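Local coordinates for GTPase activator-like protein (Chaetomium thermophilum, PDB 5HIU) that probably stimulates GTP hydrolysis by a small GTPase when acting as full-length TSC2, of which this all-helical piece is the N-terminal part, at residues L41-L46 and R78-E83; H59-A64 and I86-Y91; K113-Q118 and L147-R152; V120-L125 and P141-W146. One frame throughout, in Å; residues are numbered along the deposited sequence.

All four contacts join pairs of helices in the N-terminal third of an elongated all-helical chain, contacts 1 and 2 lying farther out than 3 and 4. Contacts 1 and 2 both use helix 75-89, packing it against helix 36-52 and helix 59-65; they meet where Leu46 touches Ile61. Contacts 3 and 4 hold one pair, 115-126 with 139-163, with contact 4 nested inside the loop closed by contact 3. All are mainly buried, with partly exposed Asn44 bordering contact 1 and exposed Gln149 beside Phe115 in contact 3. Contact 1 otherwise rests on alanines, contact 2 on a tryptophan and an isoleucine against a cysteine and a valine, contact 4 on leucines around a tryptophan.

Contact 1: residues L41-L46 and R78-E83; sequences LAANKL and RQASWE
Ala43 and Ala80 bring helices 36-52 and 75-89 together through small side chains. The apolar part is a meeting of two methyl groups, Ala43 CB and Ala80 CB, 4.4 Å apart. The Ala43 CB also lies 4.0 Å from Ala80 O, so this methyl rests partly on the backbone of the other helix. With nothing longer than a methyl at this point, the two backbones come close: Asn44 CA and Ala80 CA are 6.0 Å apart, as are Ala43 CA and Ser81 CA.

The polar side chain present, Asn44, makes a contact and not a bond across the interface. Its amide nitrogen ND2 comes to 3.3 Å from Ala80 CB. The first torsion, chi1 -87°, swings the amide toward helix 75-89 although the side chain leaves its backbone at a slant to it. The amide's hydrogen bonds stay within its own helix, ND2 to Val40 O and OD1 to Arg47 NH1, which should hold the amide in place against the methyl.

Around this close pair, helix 22-33 packs on helix 36-52 through Ala42 and Leu46. Beyond helix 75-89 lies helix 115-126: Trp82 lays its ring nearly parallel to that of Tyr117, and Asp114, just before that helix, takes a hydrogen bond from Trp82 NE1 and a salt bridge from Arg78 NE.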
loop_
_atom_site.group_PDB
_atom_site.type_symbol
_atom_site.label_atom_id
_atom_site.label_comp_id
_atom_site.label_asym_id
_atom_site.label_seq_id
_atom_site.Cartn_x
_atom_site.Cartn_y
_atom_site.Cartn_z
ATOM N N LEU A 41 16.241 -37.914 14.428
ATOM C CA LEU A 41 15.122 -38.779 14.794
ATOM C C LEU A 41 14.494 -38.347 16.134
ATOM O O LEU A 41 13.284 -38.389 16.298
ATOM C CB LEU A 41 15.593 -40.238 14.863
ATOM C CG LEU A 41 14.518 -41.268 15.164
ATOM C CD1 LEU A 41 13.598 -41.394 13.972
ATOM C CD2 LEU A 41 15.138 -42.615 15.525
ATOM N N ALA A 42 15.332 -37.950 17.084
ATOM C CA ALA A 42 14.862 -37.471 18.382
ATOM C C ALA A 42 14.033 -36.210 18.190
ATOM O O ALA A 42 12.917 -36.080 18.722
ATOM C CB ALA A 42 16.045 -37.184 19.289
ATOM N N ALA A 43 14.595 -35.297 17.406
ATOM C CA ALA A 43 13.916 -34.091 17.023
ATOM C C ALA A 43 12.515 -34.405 16.533
ATOM O O ALA A 43 11.548 -33.744 16.926
ATOM C CB ALA A 43 14.707 -33.367 15.944
ATOM N N ASN A 44 12.404 -35.402 15.667
ATOM C CA ASN A 44 11.118 -35.721 15.062
ATOM C C ASN A 44 10.144 -36.290 16.090
ATOM O O ASN A 44 8.952 -36.006 16.048
ATOM C CB ASN A 44 11.285 -36.716 13.899
ATOM C CG ASN A 44 11.585 -36.037 12.581
ATOM O OD1 ASN A 44 10.679 -35.665 11.843
ATOM N ND2 ASN A 44 12.855 -35.892 12.268
ATOM N N LYS A 45 10.655 -37.111 17.002
ATOM C CA LYS A 45 9.816 -37.724 18.025
ATOM C C LYS A 45 9.356 -36.702 19.052
ATOM O O LYS A 45 8.168 -36.593 19.335
ATOM C CB LYS A 45 10.571 -38.836 18.723
ATOM C CG LYS A 45 10.737 -40.056 17.844
ATOM C CD LYS A 45 11.699 -41.038 18.453
ATOM C CE LYS A 45 11.738 -42.335 17.675
ATOM N NZ LYS A 45 12.767 -43.199 18.314
ATOM N N LEU A 46 10.304 -35.956 19.608
ATOM C CA LEU A 46 9.977 -34.805 20.447
ATOM C C LEU A 46 8.964 -33.883 19.794
ATOM O O LEU A 46 8.045 -33.405 20.442
ATOM C CB LEU A 46 11.227 -33.995 20.748
ATOM C CG LEU A 46 12.007 -34.582 21.893
ATOM C CD1 LEU A 46 13.428 -34.040 21.895
ATOM C CD2 LEU A 46 11.280 -34.279 23.188
ATOM N N ARG A 78 18.195 -29.470 9.542
ATOM C CA ARG A 78 17.743 -28.121 9.816
ATOM C C ARG A 78 16.244 -28.201 9.874
ATOM O O ARG A 78 15.631 -27.703 10.798
ATOM C CB ARG A 78 18.190 -27.127 8.736
ATOM C CG ARG A 78 19.694 -26.933 8.641
ATOM C CD ARG A 78 20.075 -25.723 7.813
ATOM N NE ARG A 78 19.274 -25.593 6.598
ATOM C CZ ARG A 78 19.430 -26.302 5.488
ATOM N NH1 ARG A 78 20.353 -27.257 5.407
ATOM N NH2 ARG A 78 18.626 -26.077 4.450
ATOM N N GLN A 79 15.671 -28.866 8.882
ATOM C CA GLN A 79 14.236 -28.951 8.751
ATOM C C GLN A 79 13.584 -29.578 9.962
ATOM O O GLN A 79 12.688 -28.981 10.551
ATOM C CB GLN A 79 13.851 -29.683 7.454
ATOM C CG GLN A 79 13.936 -28.731 6.264
ATOM C CD GLN A 79 13.809 -29.385 4.908
ATOM O OE1 GLN A 79 12.982 -30.271 4.696
ATOM N NE2 GLN A 79 14.615 -28.926 3.968
ATOM N N ALA A 80 14.031 -30.763 10.349
ATOM C CA ALA A 80 13.412 -31.460 11.483
ATOM C C ALA A 80 13.553 -30.656 12.787
ATOM O O ALA A 80 12.734 -30.782 13.693
ATOM C CB ALA A 80 14.002 -32.860 11.647
ATOM N N SER A 81 14.598 -29.839 12.866
ATOM C CA SER A 81 14.816 -28.958 14.008
ATOM C C SER A 81 13.876 -27.754 13.983
ATOM O O SER A 81 13.306 -27.387 15.004
ATOM C CB SER A 81 16.284 -28.509 14.034
ATOM O OG SER A 81 16.591 -27.739 15.184
ATOM N N TRP A 82 13.725 -27.129 12.821
ATOM C CA TRP A 82 12.808 -25.997 12.672
ATOM C C TRP A 82 11.413 -26.366 13.087
ATOM O O TRP A 82 10.711 -25.596 13.720
ATOM C CB TRP A 82 12.726 -25.546 11.229
ATOM C CG TRP A 82 13.754 -24.628 10.811
ATOM C CD1 TRP A 82 14.681 -24.840 9.851
ATOM C CD2 TRP A 82 13.961 -23.319 11.290
ATOM N NE1 TRP A 82 15.470 -23.739 9.700
ATOM C CE2 TRP A 82 15.051 -22.784 10.582
ATOM C CE3 TRP A 82 13.348 -22.540 12.268
ATOM C CZ2 TRP A 82 15.536 -21.503 10.811
ATOM C CZ3 TRP A 82 13.834 -21.267 12.499
ATOM C CH2 TRP A 82 14.919 -20.764 11.772
ATOM N N GLU A 83 11.008 -27.553 12.702
ATOM C CA GLU A 83 9.676 -28.022 13.017
ATOM C C GLU A 83 9.490 -28.255 14.495
ATOM O O GLU A 83 8.386 -28.094 15.025
ATOM C CB GLU A 83 9.391 -29.279 12.236
ATOM C CG GLU A 83 9.424 -28.986 10.757
ATOM C CD GLU A 83 9.130 -30.186 9.925
ATOM O OE1 GLU A 83 9.737 -31.260 10.183
ATOM O OE2 GLU A 83 8.300 -30.005 9.005
#

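Contact 2: residues H59-A64 and I86-Y91; sequences HAIWHA and IECVKY
In the row of packed helices at the N-terminal end of this alpha-solenoid, Trp62 of the short helix 59-65 lies against Cys88 and Val89 near the C-terminal end of helix 75-89. The indole is carried across by a side chain with CG anti to the backbone N (chi1 -179°), and its six-membered ring does the touching. Cys88 CB sits in the ring plane at the edge, 4.0 Å from Trp62 CE3. Val89 comes in at a slant, its CG1 3.5 Å from Trp62 CZ3 and 3.9 Å from Trp62 CH2. A separate apolar touch is made one residue earlier, where Ile61 CG2 lies 3.9 Å from Cys88 SG. Cys88 is thus shared, its CB meeting the indole and its sulfur the isoleucine.

No hydrogen bond crosses the contact, and the residues that make it are buried. Within 86-91, Lys90 NZ forms a salt bridge of 2.7 Å to Glu87 OE2. Helix 96-107 packs on the indole through Tyr102, and helices 22-33 and 36-52 meet Ile61 through Val28 and Leu46, while Val89 reaches Leu125 of helix 115-126.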
loop_
_atom_site.group_PDB
_atom_site.type_symbol
_atom_site.label_atom_id
_atom_site.label_comp_id
_atom_site.label_asym_id
_atom_site.label_seq_id
_atom_site.Cartn_x
_atom_site.Cartn_y
_atom_site.Cartn_z
ATOM N N HIS A 59 11.928 -25.449 27.204
ATOM C CA HIS A 59 13.169 -24.688 27.278
ATOM C C HIS A 59 14.451 -25.486 27.020
ATOM O O HIS A 59 15.314 -25.037 26.267
ATOM C CB HIS A 59 13.293 -23.997 28.627
ATOM C CG HIS A 59 14.348 -22.939 28.659
ATOM N ND1 HIS A 59 14.499 -22.014 27.648
ATOM C CD2 HIS A 59 15.290 -22.644 29.585
ATOM C CE1 HIS A 59 15.486 -21.191 27.952
ATOM N NE2 HIS A 59 15.981 -21.550 29.123
ATOM N N ALA A 60 14.592 -26.642 27.662
ATOM C CA ALA A 60 15.807 -27.450 27.505
ATOM C C ALA A 60 15.809 -28.166 26.148
ATOM O O ALA A 60 16.859 -28.382 25.535
ATOM C CB ALA A 60 15.926 -28.442 28.644
ATOM N N ILE A 61 14.613 -28.508 25.685
ATOM C CA ILE A 61 14.417 -29.000 24.333
ATOM C C ILE A 61 14.900 -27.948 23.319
ATOM O O ILE A 61 15.528 -28.279 22.321
ATOM C CB ILE A 61 12.935 -29.374 24.091
ATOM C CG1 ILE A 61 12.524 -30.573 24.953
ATOM C CG2 ILE A 61 12.692 -29.707 22.631
ATOM C CD1 ILE A 61 11.028 -30.760 25.103
ATOM N N TRP A 62 14.602 -26.676 23.568
ATOM C CA TRP A 62 15.019 -25.631 22.657
ATOM C C TRP A 62 16.525 -25.665 22.535
ATOM O O TRP A 62 17.061 -25.694 21.433
ATOM C CB TRP A 62 14.570 -24.257 23.145
ATOM C CG TRP A 62 14.962 -23.165 22.207
ATOM C CD1 TRP A 62 16.138 -22.464 22.202
ATOM C CD2 TRP A 62 14.186 -22.653 21.117
ATOM N NE1 TRP A 62 16.137 -21.542 21.177
ATOM C CE2 TRP A 62 14.955 -21.648 20.488
ATOM C CE3 TRP A 62 12.912 -22.942 20.615
ATOM C CZ2 TRP A 62 14.488 -20.931 19.389
ATOM C CZ3 TRP A 62 12.450 -22.228 19.511
ATOM C CH2 TRP A 62 13.239 -21.223 18.921
ATOM N N HIS A 63 17.202 -25.687 23.678
ATOM C CA HIS A 63 18.647 -25.578 23.689
ATOM C C HIS A 63 19.289 -26.801 23.084
ATOM O O HIS A 63 20.282 -26.713 22.345
ATOM C CB HIS A 63 19.159 -25.423 25.103
ATOM C CG HIS A 63 18.595 -24.254 25.823
ATOM N ND1 HIS A 63 18.161 -23.116 25.178
ATOM C CD2 HIS A 63 18.415 -24.035 27.143
ATOM C CE1 HIS A 63 17.717 -22.252 26.073
ATOM N NE2 HIS A 63 17.866 -22.784 27.272
ATOM N N ALA A 64 18.726 -27.956 23.405
ATOM C CA ALA A 64 19.214 -29.184 22.816
ATOM C C ALA A 64 19.327 -29.056 21.286
ATOM O O ALA A 64 20.315 -29.488 20.710
ATOM C CB ALA A 64 18.301 -30.340 23.199
ATOM N N ILE A 86 9.410 -24.647 16.059
ATOM C CA ILE A 86 8.121 -24.061 15.760
ATOM C C ILE A 86 7.080 -24.522 16.764
ATOM O O ILE A 86 6.286 -23.715 17.265
ATOM C CB ILE A 86 7.708 -24.429 14.322
ATOM C CG1 ILE A 86 8.393 -23.477 13.362
ATOM C CG2 ILE A 86 6.208 -24.357 14.128
ATOM C CD1 ILE A 86 8.528 -24.024 11.981
ATOM N N GLU A 87 7.084 -25.812 17.071
ATOM C CA GLU A 87 6.158 -26.321 18.076
ATOM C C GLU A 87 6.504 -25.779 19.444
ATOM O O GLU A 87 5.606 -25.517 20.225
ATOM C CB GLU A 87 6.106 -27.854 18.096
ATOM C CG GLU A 87 5.407 -28.461 16.892
ATOM C CD GLU A 87 4.032 -27.861 16.648
ATOM O OE1 GLU A 87 3.114 -28.163 17.434
ATOM O OE2 GLU A 87 3.867 -27.081 15.675
ATOM N N CYS A 88 7.794 -25.596 19.729
ATOM C CA CYS A 88 8.225 -25.089 21.031
ATOM C C CYS A 88 7.786 -23.644 21.299
ATOM O O CYS A 88 7.312 -23.332 22.383
ATOM C CB CYS A 88 9.740 -25.229 21.197
ATOM S SG CYS A 88 10.284 -26.950 21.342
ATOM N N VAL A 89 7.935 -22.757 20.327
ATOM C CA VAL A 89 7.599 -21.359 20.571
ATOM C C VAL A 89 6.132 -21.177 20.931
ATOM O O VAL A 89 5.799 -20.217 21.589
ATOM C CB VAL A 89 7.966 -20.436 19.401
ATOM C CG1 VAL A 89 9.471 -20.368 19.245
ATOM C CG2 VAL A 89 7.310 -20.878 18.100
ATOM N N LYS A 90 5.268 -22.101 20.513
ATOM C CA LYS A 90 3.833 -22.050 20.826
ATOM C C LYS A 90 3.560 -22.110 22.328
ATOM O O LYS A 90 2.607 -21.509 22.804
ATOM C CB LYS A 90 3.077 -23.163 20.088
ATOM C CG LYS A 90 2.989 -22.926 18.587
ATOM C CD LYS A 90 2.690 -24.185 17.789
ATOM C CE LYS A 90 2.663 -23.850 16.298
ATOM N NZ LYS A 90 2.288 -24.958 15.367
ATOM N N TYR A 91 4.414 -22.803 23.064
ATOM C CA TYR A 91 4.340 -22.878 24.526
ATOM C C TYR A 91 3.915 -21.541 25.126
ATOM O O TYR A 91 4.565 -20.522 24.883
ATOM C CB TYR A 91 5.709 -23.267 25.068
ATOM C CG TYR A 91 5.823 -23.460 26.558
ATOM C CD1 TYR A 91 5.322 -24.600 27.172
ATOM C CD2 TYR A 91 6.494 -22.531 27.351
ATOM C CE1 TYR A 91 5.452 -24.797 28.536
ATOM C CE2 TYR A 91 6.632 -22.720 28.714
ATOM C CZ TYR A 91 6.112 -23.860 29.298
ATOM O OH TYR A 91 6.249 -24.053 30.650
#

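Contact 3: residues K113-Q118 and L147-R152; sequences KDFCYQ and LNQAYR
Plain side-chain packing joins the first turn of helix 115-126 to the middle of helix 139-163, with Phe115 bridging to Ala150 and Gln149. The backbones stand well apart, Phe115 CA and Ala150 CA being 8.5 Å from each other, and the aromatic ring fills the distance. With CG anti to the backbone N (chi1 -173°), the ring points at helix 139-163. Both partners approach obliquely from the same side of the ring plane: Ala150 CB is 4.0 Å from Phe115 CE2, and Gln149 OE1, across the ring, is 4.0 Å from Phe115 CD1 and Phe115 CE1, its amide plane turned 52° from the ring. Trp146, a turn earlier on helix 139-163, meets the same ring edge to face, and Leu187 of helix 179-198 touches Ala150.

No hydrogen bond crosses here. Phe115 and Ala150 make a small buried apolar touch, and the glutamine, at the exposed border, merely brushes the ring by van der Waals contact, so the contact rests on apolar packing rather than directed bonds.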
loop_
_atom_site.group_PDB
_atom_site.type_symbol
_atom_site.label_atom_id
_atom_site.label_comp_id
_atom_site.label_asym_id
_atom_site.label_seq_id
_atom_site.Cartn_x
_atom_site.Cartn_y
_atom_site.Cartn_z
ATOM N N LYS A 113 16.919 -21.345 2.060
ATOM C CA LYS A 113 15.849 -22.317 1.851
ATOM C C LYS A 113 14.898 -22.438 3.039
ATOM O O LYS A 113 13.795 -22.934 2.882
ATOM C CB LYS A 113 16.442 -23.692 1.569
ATOM C CG LYS A 113 17.323 -23.758 0.337
ATOM C CD LYS A 113 18.073 -25.081 0.286
ATOM C CE LYS A 113 17.116 -26.264 0.191
ATOM N NZ LYS A 113 17.762 -27.444 -0.464
ATOM N N ASP A 114 15.322 -21.984 4.218
ATOM C CA ASP A 114 14.536 -22.110 5.444
ATOM C C ASP A 114 13.662 -20.894 5.772
ATOM O O ASP A 114 13.031 -20.850 6.817
ATOM C CB ASP A 114 15.463 -22.380 6.629
ATOM C CG ASP A 114 16.223 -23.676 6.501
ATOM O OD1 ASP A 114 15.994 -24.438 5.542
ATOM O OD2 ASP A 114 17.066 -23.932 7.377
ATOM N N PHE A 115 13.595 -19.905 4.906
ATOM C CA PHE A 115 12.844 -18.713 5.264
ATOM C C PHE A 115 11.382 -19.015 5.664
ATOM O O PHE A 115 10.831 -18.368 6.550
ATOM C CB PHE A 115 12.915 -17.701 4.115
ATOM C CG PHE A 115 12.303 -16.366 4.436
ATOM C CD1 PHE A 115 12.917 -15.502 5.324
ATOM C CD2 PHE A 115 11.116 -15.973 3.836
ATOM C CE1 PHE A 115 12.368 -14.268 5.606
ATOM C CE2 PHE A 115 10.567 -14.739 4.108
ATOM C CZ PHE A 115 11.187 -13.886 5.003
ATOM N N CYS A 116 10.755 -19.987 5.021
ATOM C CA CYS A 116 9.362 -20.297 5.316
ATOM C C CYS A 116 9.257 -20.661 6.797
ATOM O O CYS A 116 8.401 -20.143 7.512
ATOM C CB CYS A 116 8.816 -21.393 4.397
ATOM S SG CYS A 116 9.694 -22.978 4.473
ATOM N N TYR A 117 10.182 -21.489 7.274
ATOM C CA TYR A 117 10.217 -21.870 8.670
ATOM C C TYR A 117 10.425 -20.686 9.630
ATOM O O TYR A 117 9.766 -20.603 10.681
ATOM C CB TYR A 117 11.317 -22.907 8.871
ATOM C CG TYR A 117 10.988 -24.278 8.305
ATOM C CD1 TYR A 117 9.965 -25.042 8.852
ATOM C CD2 TYR A 117 11.714 -24.820 7.252
ATOM C CE1 TYR A 117 9.658 -26.285 8.359
ATOM C CE2 TYR A 117 11.415 -26.090 6.754
ATOM C CZ TYR A 117 10.388 -26.814 7.320
ATOM O OH TYR A 117 10.063 -28.069 6.856
ATOM N N GLN A 118 11.329 -19.773 9.279
ATOM C CA GLN A 118 11.570 -18.591 10.106
ATOM C C GLN A 118 10.311 -17.742 10.265
ATOM O O GLN A 118 9.949 -17.364 11.376
ATOM C CB GLN A 118 12.619 -17.700 9.482
ATOM C CG GLN A 118 13.929 -18.360 9.210
ATOM C CD GLN A 118 14.993 -17.331 9.065
ATOM O OE1 GLN A 118 15.282 -16.898 7.964
ATOM N NE2 GLN A 118 15.536 -16.886 10.178
ATOM N N LEU A 147 11.332 -8.065 4.446
ATOM C CA LEU A 147 10.557 -7.609 3.306
ATOM C C LEU A 147 11.446 -7.516 2.096
ATOM O O LEU A 147 11.080 -7.952 1.005
ATOM C CB LEU A 147 9.972 -6.218 3.547
ATOM C CG LEU A 147 8.513 -6.117 3.936
ATOM C CD1 LEU A 147 8.191 -4.642 4.128
ATOM C CD2 LEU A 147 7.622 -6.726 2.878
ATOM N N ASN A 148 12.607 -6.892 2.294
ATOM C CA ASN A 148 13.566 -6.727 1.225
ATOM C C ASN A 148 13.922 -8.121 0.717
ATOM O O ASN A 148 13.729 -8.425 -0.452
ATOM C CB ASN A 148 14.786 -5.978 1.742
ATOM C CG ASN A 148 15.757 -5.567 0.640
ATOM O OD1 ASN A 148 15.374 -5.153 -0.448
ATOM N ND2 ASN A 148 17.027 -5.653 0.942
ATOM N N GLN A 149 14.384 -8.982 1.616
ATOM C CA GLN A 149 14.717 -10.344 1.253
ATOM C C GLN A 149 13.560 -10.960 0.511
ATOM O O GLN A 149 13.739 -11.466 -0.606
ATOM C CB GLN A 149 14.992 -11.195 2.485
ATOM C CG GLN A 149 16.389 -11.071 3.073
ATOM C CD GLN A 149 16.645 -12.093 4.181
ATOM O OE1 GLN A 149 16.008 -13.171 4.242
ATOM N NE2 GLN A 149 17.579 -11.761 5.073
ATOM N N ALA A 150 12.370 -10.912 1.114
ATOM C CA ALA A 150 11.260 -11.730 0.616
ATOM C C ALA A 150 10.830 -11.266 -0.757
ATOM O O ALA A 150 10.640 -12.065 -1.678
ATOM C CB ALA A 150 10.082 -11.719 1.566
ATOM N N TYR A 151 10.702 -9.963 -0.905
ATOM C CA TYR A 151 10.371 -9.427 -2.196
ATOM C C TYR A 151 11.437 -9.806 -3.246
ATOM O O TYR A 151 11.099 -10.399 -4.270
ATOM C CB TYR A 151 10.182 -7.919 -2.143
ATOM C CG TYR A 151 9.951 -7.419 -3.523
ATOM C CD1 TYR A 151 8.788 -7.754 -4.194
ATOM C CD2 TYR A 151 10.917 -6.682 -4.190
ATOM C CE1 TYR A 151 8.557 -7.322 -5.473
ATOM C CE2 TYR A 151 10.701 -6.242 -5.481
ATOM C CZ TYR A 151 9.516 -6.564 -6.115
ATOM O OH TYR A 151 9.299 -6.155 -7.404
ATOM N N ARG A 152 12.704 -9.490 -2.972
ATOM C CA ARG A 152 13.822 -9.853 -3.871
ATOM C C ARG A 152 13.692 -11.287 -4.390
ATOM O O ARG A 152 13.814 -11.530 -5.590
ATOM C CB ARG A 152 15.172 -9.681 -3.168
ATOM C CG ARG A 152 16.368 -9.654 -4.112
ATOM C CD ARG A 152 17.550 -8.887 -3.529
ATOM N NE ARG A 152 17.195 -7.491 -3.233
ATOM C CZ ARG A 152 17.630 -6.409 -3.888
ATOM N NH1 ARG A 152 18.484 -6.507 -4.902
ATOM N NH2 ARG A 152 17.213 -5.200 -3.506
#

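Contact 4: residues V120-L125 and P141-W146; sequences VALEQL and PLLTLW
Leu122 CD2 reaches the indole of Trp146 obliquely, 3.4 Å from Trp146 CZ3 and 3.8 Å from Trp146 CH2. Its CB is also near this end of the ring, at 4.1 Å from Trp146 CZ3. Leu142, one turn earlier on the tryptophan's own helix, lies over one face of the indole: Leu142 CD2 stands 3.8 Å above the ring plane, offset toward the rim.

The same Leu122 methyl touches all three partners. It meets Leu142 tip to tip, Leu122 CD2 to Leu142 CD2 at 3.5 Å, and lies more loosely against Leu143 CD2 at 4.3 Å. Leu122 has CG anti to the backbone N (chi1 -174°), which carries its methyls toward helix 139-163.

Helices 115-126 and 139-163 are successive in the chain and run roughly antiparallel, as neighbouring helices of an alpha-solenoid often do; the short segments cross at -152° with axes 13.2 Å apart. So wide a separation is spanned by long side chains, and other helices help to fill it. Phe103 of helix 96-107 touches both Leu122 and Leu142, while Leu190 and Leu187 of helix 179-198 press on Leu143 and Trp146.

Away from this apolar patch, Gln124 NE2 donates to the anti lone pair of its neighbour Glu123 OE2, and Glu123 OE1 takes a hydrogen bond from Gln186 NE2 of helix 179-198.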
loop_
_atom_site.group_PDB
_atom_site.type_symbol
_atom_site.label_atom_id
_atom_site.label_comp_id
_atom_site.label_asym_id
_atom_site.label_seq_id
_atom_site.Cartn_x
_atom_site.Cartn_y
_atom_site.Cartn_z
ATOM N N VAL A 120 7.205 -18.675 9.787
ATOM C CA VAL A 120 6.207 -19.367 10.598
ATOM C C VAL A 120 6.614 -19.319 12.087
ATOM O O VAL A 120 5.788 -19.059 12.967
ATOM C CB VAL A 120 6.006 -20.821 10.125
ATOM C CG1 VAL A 120 5.189 -21.612 11.124
ATOM C CG2 VAL A 120 5.344 -20.865 8.751
ATOM N N ALA A 121 7.891 -19.540 12.364
ATOM C CA ALA A 121 8.356 -19.467 13.728
ATOM C C ALA A 121 8.000 -18.127 14.302
ATOM O O ALA A 121 7.383 -18.037 15.374
ATOM C CB ALA A 121 9.854 -19.672 13.802
ATOM N N LEU A 122 8.376 -17.074 13.596
ATOM C CA LEU A 122 8.147 -15.749 14.140
ATOM C C LEU A 122 6.646 -15.515 14.331
ATOM O O LEU A 122 6.201 -15.063 15.378
ATOM C CB LEU A 122 8.762 -14.687 13.248
ATOM C CG LEU A 122 8.683 -13.270 13.818
ATOM C CD1 LEU A 122 9.307 -13.174 15.206
ATOM C CD2 LEU A 122 9.381 -12.308 12.883
ATOM N N GLU A 123 5.876 -15.869 13.312
ATOM C CA GLU A 123 4.441 -15.757 13.353
ATOM C C GLU A 123 3.885 -16.460 14.585
ATOM O O GLU A 123 3.054 -15.885 15.288
ATOM C CB GLU A 123 3.866 -16.335 12.063
ATOM C CG GLU A 123 2.392 -16.684 12.076
ATOM C CD GLU A 123 1.989 -17.398 10.798
ATOM O OE1 GLU A 123 2.083 -16.754 9.741
ATOM O OE2 GLU A 123 1.610 -18.598 10.847
ATOM N N GLN A 124 4.357 -17.682 14.855
ATOM C CA GLN A 124 3.897 -18.447 16.008
ATOM C C GLN A 124 4.432 -17.911 17.302
ATOM O O GLN A 124 3.736 -17.941 18.295
ATOM C CB GLN A 124 4.287 -19.908 15.895
ATOM C CG GLN A 124 3.597 -20.624 14.751
ATOM C CD GLN A 124 2.074 -20.559 14.830
ATOM O OE1 GLN A 124 1.467 -20.920 15.847
ATOM N NE2 GLN A 124 1.448 -20.104 13.741
ATOM N N LEU A 125 5.668 -17.431 17.304
ATOM C CA LEU A 125 6.250 -16.840 18.505
ATOM C C LEU A 125 5.420 -15.647 18.940
ATOM O O LEU A 125 5.125 -15.475 20.126
ATOM C CB LEU A 125 7.697 -16.397 18.258
ATOM C CG LEU A 125 8.463 -15.847 19.462
ATOM C CD1 LEU A 125 8.598 -16.934 20.512
ATOM C CD2 LEU A 125 9.837 -15.275 19.116
ATOM N N PRO A 141 12.535 -3.538 12.683
ATOM C CA PRO A 141 13.701 -3.605 11.825
ATOM C C PRO A 141 13.891 -4.963 11.182
ATOM O O PRO A 141 14.395 -5.043 10.060
ATOM C CB PRO A 141 14.853 -3.319 12.787
ATOM C CG PRO A 141 14.253 -2.406 13.802
ATOM C CD PRO A 141 12.852 -2.925 13.989
ATOM N N LEU A 142 13.510 -6.022 11.896
ATOM C CA LEU A 142 13.617 -7.351 11.355
ATOM C C LEU A 142 12.629 -7.530 10.211
ATOM O O LEU A 142 13.011 -8.033 9.141
ATOM C CB LEU A 142 13.374 -8.405 12.419
ATOM C CG LEU A 142 13.348 -9.796 11.775
ATOM C CD1 LEU A 142 14.762 -10.295 11.582
ATOM C CD2 LEU A 142 12.501 -10.780 12.573
ATOM N N LEU A 143 11.374 -7.125 10.424
ATOM C CA LEU A 143 10.349 -7.241 9.367
ATOM C C LEU A 143 10.769 -6.495 8.115
ATOM O O LEU A 143 10.615 -6.983 6.994
ATOM C CB LEU A 143 9.004 -6.684 9.813
ATOM C CG LEU A 143 8.350 -7.396 10.992
ATOM C CD1 LEU A 143 7.131 -6.609 11.430
ATOM C CD2 LEU A 143 7.987 -8.839 10.688
ATOM N N THR A 144 11.291 -5.297 8.308
ATOM C CA THR A 144 11.726 -4.495 7.189
ATOM C C THR A 144 12.832 -5.202 6.439
ATOM O O THR A 144 12.885 -5.172 5.219
ATOM C CB THR A 144 12.201 -3.124 7.673
ATOM O OG1 THR A 144 11.087 -2.445 8.278
ATOM C CG2 THR A 144 12.780 -2.297 6.509
ATOM N N LEU A 145 13.720 -5.842 7.170
ATOM C CA LEU A 145 14.808 -6.576 6.548
ATOM C C LEU A 145 14.224 -7.702 5.692
ATOM O O LEU A 145 14.460 -7.802 4.492
ATOM C CB LEU A 145 15.713 -7.120 7.638
ATOM C CG LEU A 145 16.954 -7.913 7.240
ATOM C CD1 LEU A 145 17.611 -7.355 5.984
ATOM C CD2 LEU A 145 17.910 -7.925 8.434
ATOM N N TRP A 146 13.405 -8.515 6.329
ATOM C CA TRP A 146 12.765 -9.633 5.673
ATOM C C TRP A 146 11.917 -9.258 4.447
ATOM O O TRP A 146 11.782 -10.060 3.528
ATOM C CB TRP A 146 11.897 -10.348 6.707
ATOM C CG TRP A 146 12.665 -11.224 7.616
ATOM C CD1 TRP A 146 14.023 -11.328 7.723
ATOM C CD2 TRP A 146 12.119 -12.136 8.551
ATOM N NE1 TRP A 146 14.343 -12.260 8.671
ATOM C CE2 TRP A 146 13.190 -12.773 9.188
ATOM C CE3 TRP A 146 10.821 -12.484 8.903
ATOM C CZ2 TRP A 146 13.007 -13.720 10.165
ATOM C CZ3 TRP A 146 10.638 -13.422 9.876
ATOM C CH2 TRP A 146 11.728 -14.043 10.492
#